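Side-chain contacts in 2-keto-3-deoxy-D-arabinonate dehydratase (PDB 2Q18), which catalyses the dehydration of 2-dehydro-3-deoxy-D-arabinonate to 2,5-dioxopentanoate in a pentose oxidation pathway, using magnesium or calcium: residues I208-V213 / V218-S223; L99-T102 / Y108-V111; L26-D29 / M35-S38. All coordinates share one frame; numbering follows the deposited sequence.

Overall arrangement
The three contacts follow one another along the chain, and none touches another. Interaction 1, the hairpin of 208-213 and 218-223, comes nearest to the metal and substrate sites: the side chain of Ile208 is about 6 Å from those of Glu145, a magnesium ligand, and Thr256, which binds substrate. Interaction 2, a surface ion pair across a short helix, has its centre about 30 Å from that of interaction 1, yet the side chain of Asp109 is about 8 Å from that of substrate-binding Ile81. Interaction 3, near the N-terminus, is remote from the annotated sites; its centre is about 43 Å from that of interaction 2, on the opposite side of the chain's centre.

Interaction 1 (I208-V213 / V218-S223); sequences ITLKIV and VFFEGS
Leu210 and Phe220 meet across an antiparallel beta hairpin in which the axes of 208-213 and 218-223 come within 4.7 Å. Their side chains lie nearly perpendicular, and CD2 of Leu210 lies obliquely against the ring, 3.7 Å from CE2 of Phe220. Gly222, directly opposite Leu210, makes room for this diagonal pairing: a CB there would run into the Phe220 ring. On the same face Ile212 reaches obliquely past the near end of Phe220, its CD1 4.0 Å from CB of Phe220. The other branch of Ile212 runs alongside Phe219 and brings CG2 to the ring edge, near the ring plane. Leu210 and Ile212 also touch Pro142 of strand 140-150, so this face is turned toward the strand that carries the metal ligands Glu143 and Glu145. On the other face Lys211 and Glu221 run alongside each other in the same direction, with CG of Lys211 3.7 Å from CG of Glu221. The Lys211 chain turns at chi3 (71°), and its NZ stays 4.9 Å from OE1 of Glu221, so aliphatic contact rather than a direct charge pair joins them. Near the turn, a classic beta bulge sets both Phe219 and Phe220 opposite Ile212. Strand 271-276 pairs with the other edge of 207-214. The bulge makes Ile212 O a double acceptor: Phe219 N approaches nearly along the C=O axis at 2.8 Å, while Phe220 N, 3.3 Å from Ile212 O, meets a lone pair in the carbonyl plane.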
# COMPACT_ATOMS: atom_id res chain seq x y z
N ILE A 208 -8.28 24.74 34.16
CA ILE A 208 -9.03 23.57 33.70
C ILE A 208 -10.40 23.60 34.37
O ILE A 208 -10.49 23.69 35.59
CB ILE A 208 -8.31 22.24 34.03
CG1 ILE A 208 -6.89 22.23 33.45
CG2 ILE A 208 -9.13 21.03 33.54
CD1 ILE A 208 -6.07 21.00 33.80
N THR A 209 -11.46 23.56 33.57
CA THR A 209 -12.82 23.56 34.09
C THR A 209 -13.58 22.35 33.58
O THR A 209 -13.62 22.10 32.38
CB THR A 209 -13.59 24.85 33.70
OG1 THR A 209 -12.80 26.00 34.04
CG2 THR A 209 -14.95 24.93 34.41
N LEU A 210 -14.17 21.59 34.51
CA LEU A 210 -15.05 20.48 34.18
C LEU A 210 -16.52 20.83 34.46
O LEU A 210 -16.84 21.39 35.51
CB LEU A 210 -14.67 19.22 34.97
CG LEU A 210 -15.65 18.03 34.98
CD1 LEU A 210 -15.74 17.36 33.61
CD2 LEU A 210 -15.27 17.01 36.04
N LYS A 211 -17.38 20.49 33.50
CA LYS A 211 -18.83 20.56 33.68
C LYS A 211 -19.46 19.26 33.23
O LYS A 211 -19.15 18.74 32.15
CB LYS A 211 -19.42 21.72 32.88
CG LYS A 211 -19.15 23.09 33.46
CD LYS A 211 -19.45 24.21 32.47
CE LYS A 211 -20.94 24.39 32.23
NZ LYS A 211 -21.21 25.59 31.38
N ILE A 212 -20.33 18.71 34.08
CA ILE A 212 -21.18 17.60 33.70
C ILE A 212 -22.60 18.13 33.59
O ILE A 212 -23.17 18.62 34.57
CB ILE A 212 -21.11 16.43 34.71
CG1 ILE A 212 -19.65 15.97 34.89
CG2 ILE A 212 -22.01 15.28 34.26
CD1 ILE A 212 -19.40 15.05 36.09
N VAL A 213 -23.16 18.06 32.38
CA VAL A 213 -24.48 18.59 32.10
C VAL A 213 -25.47 17.44 31.94
O VAL A 213 -25.29 16.57 31.09
CB VAL A 213 -24.48 19.51 30.84
CG1 VAL A 213 -25.88 20.09 30.59
CG2 VAL A 213 -23.47 20.63 31.00
N VAL A 218 -26.48 21.93 35.03
CA VAL A 218 -25.10 21.79 35.49
C VAL A 218 -25.09 20.91 36.74
O VAL A 218 -25.28 21.38 37.87
CB VAL A 218 -24.42 23.16 35.74
CG1 VAL A 218 -23.01 22.98 36.31
CG2 VAL A 218 -24.35 23.96 34.45
N PHE A 219 -24.90 19.61 36.51
CA PHE A 219 -24.93 18.59 37.54
C PHE A 219 -23.65 18.60 38.37
O PHE A 219 -23.65 18.20 39.54
CB PHE A 219 -25.17 17.23 36.88
CG PHE A 219 -25.23 16.07 37.84
CD1 PHE A 219 -24.27 15.07 37.78
CD2 PHE A 219 -26.25 15.98 38.78
CE1 PHE A 219 -24.32 13.98 38.65
CE2 PHE A 219 -26.31 14.90 39.66
CZ PHE A 219 -25.34 13.90 39.59
N PHE A 220 -22.56 19.04 37.75
CA PHE A 220 -21.29 19.26 38.45
C PHE A 220 -20.48 20.32 37.72
O PHE A 220 -20.46 20.36 36.49
CB PHE A 220 -20.46 17.97 38.57
CG PHE A 220 -19.09 18.19 39.16
CD1 PHE A 220 -18.90 18.10 40.54
CD2 PHE A 220 -18.01 18.53 38.36
CE1 PHE A 220 -17.65 18.34 41.10
CE2 PHE A 220 -16.76 18.77 38.91
CZ PHE A 220 -16.57 18.67 40.28
N GLU A 221 -19.82 21.19 38.49
CA GLU A 221 -18.84 22.11 37.94
C GLU A 221 -17.69 22.30 38.92
O GLU A 221 -17.91 22.44 40.12
CB GLU A 221 -19.47 23.45 37.57
CG GLU A 221 -18.50 24.42 36.90
CD GLU A 221 -19.19 25.59 36.21
OE1 GLU A 221 -20.44 25.65 36.21
OE2 GLU A 221 -18.47 26.46 35.67
N GLY A 222 -16.47 22.28 38.40
CA GLY A 222 -15.28 22.45 39.21
C GLY A 222 -14.11 22.87 38.35
O GLY A 222 -14.04 22.53 37.16
N SER A 223 -13.18 23.62 38.94
CA SER A 223 -12.00 24.07 38.22
C SER A 223 -10.74 23.96 39.07
O SER A 223 -10.79 23.93 40.30
CB SER A 223 -12.19 25.51 37.72
OG SER A 223 -12.24 26.42 38.80

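Interaction 2 (L99-T102 / Y108-V111); sequences LGKT and YDAV
Lys101 and Asp109 form a salt bridge through a single pair of charged atoms, NZ of Lys101 donating to OD2 of Asp109 at 2.8 Å. The ammonium group comes to the anti side of that oxygen, 18° out of the carboxylate plane, rather than bridging both oxygens. Behind it, CE of Lys101 also comes within 3.3 Å of Asp109 OD2, in van der Waals contact only. The two side chains meet at a slant. Lys101 spans the gap by being drawn out to full length: CG is anti to the backbone N (chi1 -168°) and every later torsion is likewise near 180°. This reach is needed because the CA atoms of Lys101 and Asp109 stand 10.7 Å apart. Asp109 contributes a shorter arm from the last turn of helix 103-109, and the bridge thus ties the short strand 101-102 to the far end of the helix that follows it. At the near end Thr102 is the N-cap, its OG1 bonded to Glu105 N, capping the helix start beside Lys101. With an alanine in place of Lys101, the Asp109 carboxylate is likely to lose this positive mate and turn more freely, and this side-chain tie between strand and helix end would go with it. Beyond Asp109 the chain leaves helical geometry at Ala110. The carbonyls on both sides of Asp109 are held by arginines, Tyr108 O by Arg230 and Ala110 O by Arg231. The Tyr108 side chain also touches Ile81, which binds substrate, while Ala110 packs on Tyr177 of a second subunit.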
# COMPACT_ATOMS: atom_id res chain seq x y z
N LEU A 99 1.71 -0.69 55.16
CA LEU A 99 2.06 -0.30 56.53
C LEU A 99 1.24 0.91 57.01
O LEU A 99 1.80 1.92 57.46
CB LEU A 99 3.57 -0.03 56.68
CG LEU A 99 4.62 -1.15 56.64
CD1 LEU A 99 4.08 -2.51 57.11
CD2 LEU A 99 5.25 -1.28 55.26
N GLY A 100 -0.08 0.80 56.90
CA GLY A 100 -1.00 1.84 57.37
C GLY A 100 -1.12 3.08 56.50
O GLY A 100 -2.00 3.92 56.73
N LYS A 101 -0.25 3.21 55.51
CA LYS A 101 -0.25 4.35 54.61
C LYS A 101 -0.86 3.96 53.26
O LYS A 101 -0.45 2.95 52.66
CB LYS A 101 1.18 4.87 54.42
CG LYS A 101 1.30 6.23 53.74
CD LYS A 101 2.77 6.62 53.60
CE LYS A 101 2.92 8.01 53.01
NZ LYS A 101 4.35 8.44 52.92
N THR A 102 -1.83 4.74 52.79
CA THR A 102 -2.53 4.43 51.54
C THR A 102 -1.59 4.46 50.34
O THR A 102 -0.65 5.26 50.29
CB THR A 102 -3.72 5.40 51.27
OG1 THR A 102 -3.24 6.62 50.70
CG2 THR A 102 -4.51 5.69 52.54
N TYR A 108 2.42 9.64 46.01
CA TYR A 108 2.53 11.08 46.18
C TYR A 108 3.87 11.49 46.80
O TYR A 108 4.48 12.47 46.37
CB TYR A 108 1.36 11.61 47.03
CG TYR A 108 1.30 13.11 47.14
CD1 TYR A 108 1.84 13.77 48.25
CD2 TYR A 108 0.71 13.88 46.14
CE1 TYR A 108 1.79 15.15 48.36
CE2 TYR A 108 0.65 15.27 46.24
CZ TYR A 108 1.19 15.89 47.35
OH TYR A 108 1.14 17.26 47.46
N ASP A 109 4.32 10.72 47.79
CA ASP A 109 5.55 11.01 48.52
C ASP A 109 6.80 10.33 47.93
O ASP A 109 7.92 10.63 48.36
CB ASP A 109 5.40 10.61 50.00
CG ASP A 109 4.35 11.42 50.73
OD1 ASP A 109 4.22 12.64 50.46
OD2 ASP A 109 3.64 10.84 51.58
N ALA A 110 6.61 9.44 46.96
CA ALA A 110 7.70 8.64 46.41
C ALA A 110 8.43 9.33 45.26
O ALA A 110 7.88 10.23 44.63
CB ALA A 110 7.19 7.27 45.98
N VAL A 111 9.66 8.90 44.98
CA VAL A 111 10.41 9.43 43.84
C VAL A 111 9.77 8.99 42.51
O VAL A 111 9.77 9.76 41.55
CB VAL A 111 11.94 9.07 43.88
CG1 VAL A 111 12.61 9.63 45.14
CG2 VAL A 111 12.17 7.57 43.77

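Interaction 3 (L26-D29 / M35-S38); sequences LDED and MRYS
Glu28, in the loop leading into helix 30-40, and Arg36, on that helix, have their CA atoms 9.6 Å apart; the CB of each is directed toward the other segment, and the side chains then meet nearly perpendicular to one another. They form a bidentate salt bridge in which the guanidinium is used side-on: NE of Arg36 donates to OE1 of Glu28 at 2.7 Å, and NH1 of Arg36 to OE2 of Glu28 at 2.6 Å. Both bonds are nearly straight, above 170° at the hydrogen. The acceptors sit within a few degrees of the guanidinium plane, at its edge, but the two flat groups are not coplanar. Their planes are 43° apart, so each nitrogen meets its oxygen from above the carboxylate plane. Arg36 presents this edge because its chain starts extended, CG anti to the backbone N, and then bends at chi3 (-54°), swinging NE round to the acid. With one nitrogen on each oxygen, the pair resists rotation of either head group. The bridge spans the first turns of the helix, whose N-cap is Asp29, with OD2 bonded to Lys32 N. A third subunit lies alongside: Asp27 makes salt bridges to its Arg25 and Lys8, and NH2 of Arg36 lies near its Arg9, a like charge that the Glu28 carboxylate may partly offset. Strand 23-26 runs into this loop, with Leu26 packed on strand 11-17, while on the helix Met35 and Ser38 rest against Leu157 of strand 156-167.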
# COMPACT_ATOMS: atom_id res chain seq x y z
N LEU A 26 -3.65 20.92 5.57
CA LEU A 26 -2.33 20.30 5.66
C LEU A 26 -2.06 19.31 4.53
O LEU A 26 -2.95 18.55 4.14
CB LEU A 26 -2.16 19.59 7.01
CG LEU A 26 -2.26 20.44 8.28
CD1 LEU A 26 -1.87 19.61 9.49
CD2 LEU A 26 -1.39 21.68 8.19
N ASP A 27 -0.83 19.34 4.03
CA ASP A 27 -0.34 18.38 3.04
C ASP A 27 0.05 17.06 3.70
O ASP A 27 -0.12 16.00 3.11
CB ASP A 27 0.89 18.92 2.32
CG ASP A 27 0.59 20.09 1.41
OD1 ASP A 27 -0.59 20.36 1.11
OD2 ASP A 27 1.56 20.75 0.99
N GLU A 28 0.59 17.14 4.91
CA GLU A 28 1.16 16.00 5.62
C GLU A 28 0.20 15.40 6.65
O GLU A 28 -0.73 16.08 7.11
CB GLU A 28 2.43 16.42 6.38
CG GLU A 28 3.53 17.06 5.54
CD GLU A 28 4.83 17.18 6.31
OE1 GLU A 28 4.92 18.03 7.23
OE2 GLU A 28 5.77 16.42 5.99
N ASP A 29 0.45 14.14 7.00
CA ASP A 29 -0.12 13.50 8.20
C ASP A 29 0.10 14.43 9.40
O ASP A 29 1.18 15.00 9.54
CB ASP A 29 0.56 12.14 8.44
CG ASP A 29 0.66 11.76 9.93
OD1 ASP A 29 -0.37 11.53 10.60
OD2 ASP A 29 1.81 11.65 10.43
N MET A 35 5.67 17.22 14.15
CA MET A 35 7.12 17.01 14.22
C MET A 35 7.88 18.09 13.44
O MET A 35 8.82 18.68 13.96
CB MET A 35 7.48 15.60 13.73
CG MET A 35 7.05 14.49 14.69
SD MET A 35 7.19 12.85 13.97
CE MET A 35 8.98 12.68 13.90
N ARG A 36 7.44 18.35 12.20
CA ARG A 36 8.04 19.41 11.38
C ARG A 36 7.96 20.78 12.07
O ARG A 36 8.95 21.51 12.11
CB ARG A 36 7.38 19.49 10.00
CG ARG A 36 8.03 20.52 9.07
CD ARG A 36 7.37 20.57 7.69
NE ARG A 36 7.32 19.25 7.05
CZ ARG A 36 8.32 18.69 6.38
NH1 ARG A 36 8.16 17.49 5.84
NH2 ARG A 36 9.49 19.32 6.24
N TYR A 37 6.78 21.12 12.59
CA TYR A 37 6.57 22.40 13.25
C TYR A 37 7.49 22.55 14.46
O TYR A 37 8.04 23.62 14.72
CB TYR A 37 5.11 22.59 13.67
CG TYR A 37 4.82 24.00 14.14
CD1 TYR A 37 5.14 24.41 15.43
CD2 TYR A 37 4.25 24.94 13.28
CE1 TYR A 37 4.89 25.71 15.86
CE2 TYR A 37 3.99 26.24 13.69
CZ TYR A 37 4.32 26.62 14.99
OH TYR A 37 4.08 27.90 15.42
N SER A 38 7.67 21.45 15.20
CA SER A 38 8.56 21.42 16.36
C SER A 38 10.00 21.73 15.98
O SER A 38 10.76 22.26 16.80
CB SER A 38 8.50 20.05 17.02
OG SER A 38 9.13 20.09 18.29